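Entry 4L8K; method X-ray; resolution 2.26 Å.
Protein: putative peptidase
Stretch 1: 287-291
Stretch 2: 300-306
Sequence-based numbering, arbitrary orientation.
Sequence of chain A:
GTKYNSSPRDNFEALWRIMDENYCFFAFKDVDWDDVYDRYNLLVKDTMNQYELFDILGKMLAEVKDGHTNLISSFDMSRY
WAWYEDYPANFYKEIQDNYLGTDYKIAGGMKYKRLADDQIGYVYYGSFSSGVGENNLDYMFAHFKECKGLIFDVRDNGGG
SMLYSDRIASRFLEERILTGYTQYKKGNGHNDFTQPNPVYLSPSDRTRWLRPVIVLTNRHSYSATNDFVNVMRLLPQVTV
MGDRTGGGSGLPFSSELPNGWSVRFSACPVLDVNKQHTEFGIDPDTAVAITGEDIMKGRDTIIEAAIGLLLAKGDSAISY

Stretch 1, residues 287-291: AVAIT
Stretch 2 300-306: DTIIEAA

An extended segment can pack against the start of a helix by pairing a small apolar cluster with one well-placed hydrogen bond, as residues 287-291 and 300-306 of this putative peptidase illustrate. At the apolar centre, Val-288 (phi/psi -137/131, chi1 t) points toward the helix, its CG1 lying 4.0 Å from Ile-302 CG1 and 4.1 Å from Ala-305 CB, which points toward the segment. Ile-302 (-71/-48; m, t) leaves its backbone sideways, yet its end reaches back, placing CD1 4.0 Å from Ile-290 CG1 and 3.4 Å from Val-288 O. Ile-290 (-66/127; m, t) likewise starts sideways and ends nearer, while Ala-289, between Val-288 and Ile-290, points away. The CA atoms of Val-288 and Ile-302 are 5.7 Å apart, those of Ile-290 and Thr-301 4.7 Å; segment and helix run in roughly opposite directions. Together the stretches bury 365 Å².

Outward, Ile-290 CD1 comes within 3.6 Å of Asp-300 OD1. Asp-300 (-104/108; t, -42°) suits the N-cap, its short carboxylate meeting free amides: OD1 accepts from Ile-303 N at 3.1 Å and, weakly, from Ile-302 N at 3.0 Å. At the polar edge Thr-301 (-52/-39, chi1 m) points toward stretch 1, and its hydroxyl OG1 accepts from the backbone N of Thr-291 (-93/154, chi1 p) at 3.0 Å and 164°.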

# COMPACT_ATOMS: atom_id res chain seq x y z
N ALA A 287 0.89 0.84 16.79
CA ALA A 287 -0.45 1.20 16.35
C ALA A 287 -0.87 2.52 17.02
O ALA A 287 -0.81 2.64 18.24
CB ALA A 287 -1.43 0.07 16.68
N VAL A 288 -1.20 3.54 16.20
CA VAL A 288 -1.64 4.86 16.65
C VAL A 288 -2.81 5.26 15.75
O VAL A 288 -2.72 5.15 14.53
CB VAL A 288 -0.53 5.98 16.71
CG1 VAL A 288 -1.07 7.26 17.34
CG2 VAL A 288 0.71 5.53 17.47
N ALA A 289 -3.92 5.71 16.36
CA ALA A 289 -5.12 6.16 15.65
C ALA A 289 -5.39 7.62 15.98
O ALA A 289 -5.23 8.01 17.14
CB ALA A 289 -6.34 5.30 16.05
N ILE A 290 -5.83 8.41 14.98
CA ILE A 290 -6.23 9.81 15.24
C ILE A 290 -7.49 9.77 16.15
O ILE A 290 -8.44 9.04 15.87
CB ILE A 290 -6.43 10.65 13.95
CG1 ILE A 290 -5.08 10.77 13.18
CG2 ILE A 290 -7.01 12.06 14.28
CD1 ILE A 290 -5.17 11.58 11.89
N THR A 291 -7.44 10.49 17.27
CA THR A 291 -8.54 10.50 18.23
C THR A 291 -9.49 11.64 17.95
O THR A 291 -9.09 12.67 17.39
CB THR A 291 -8.01 10.56 19.65
OG1 THR A 291 -7.37 11.81 19.85
CG2 THR A 291 -7.07 9.41 19.96
N ASP A 300 -2.96 16.00 15.04
CA ASP A 300 -2.87 14.69 14.42
C ASP A 300 -2.18 13.79 15.43
O ASP A 300 -0.98 13.96 15.66
CB ASP A 300 -2.10 14.78 13.06
CG ASP A 300 -2.03 13.49 12.24
OD1 ASP A 300 -1.82 12.41 12.84
OD2 ASP A 300 -2.15 13.57 11.00
N THR A 301 -2.92 12.88 16.05
CA THR A 301 -2.41 11.95 17.08
C THR A 301 -1.16 11.18 16.60
O THR A 301 -0.22 11.01 17.38
CB THR A 301 -3.52 10.96 17.49
OG1 THR A 301 -4.74 11.68 17.61
CG2 THR A 301 -3.23 10.26 18.83
N ILE A 302 -1.15 10.78 15.31
CA ILE A 302 -0.07 10.01 14.71
C ILE A 302 1.18 10.89 14.55
O ILE A 302 2.26 10.47 14.99
CB ILE A 302 -0.52 9.31 13.39
CG1 ILE A 302 -1.82 8.49 13.65
CG2 ILE A 302 0.61 8.40 12.87
CD1 ILE A 302 -2.50 7.84 12.43
N ILE A 303 1.04 12.11 13.99
CA ILE A 303 2.20 13.01 13.86
C ILE A 303 2.76 13.32 15.27
O ILE A 303 3.98 13.26 15.47
CB ILE A 303 1.90 14.29 13.03
CG1 ILE A 303 1.51 13.93 11.57
CG2 ILE A 303 3.11 15.27 13.06
CD1 ILE A 303 0.98 15.16 10.70
N GLU A 304 1.86 13.60 16.26
CA GLU A 304 2.27 13.93 17.63
C GLU A 304 3.03 12.78 18.32
O GLU A 304 4.05 13.03 18.94
CB GLU A 304 1.08 14.36 18.49
CG GLU A 304 0.45 15.66 18.03
CD GLU A 304 1.29 16.92 18.13
OE1 GLU A 304 2.29 16.94 18.88
OE2 GLU A 304 0.91 17.91 17.47
N ALA A 305 2.54 11.53 18.17
CA ALA A 305 3.19 10.35 18.74
C ALA A 305 4.58 10.15 18.11
O ALA A 305 5.53 9.88 18.83
CB ALA A 305 2.33 9.11 18.54
N ALA A 306 4.68 10.38 16.78
CA ALA A 306 5.94 10.26 16.03
C ALA A 306 6.93 11.33 16.52
O ALA A 306 8.10 11.01 16.76
CB ALA A 306 5.66 10.39 14.53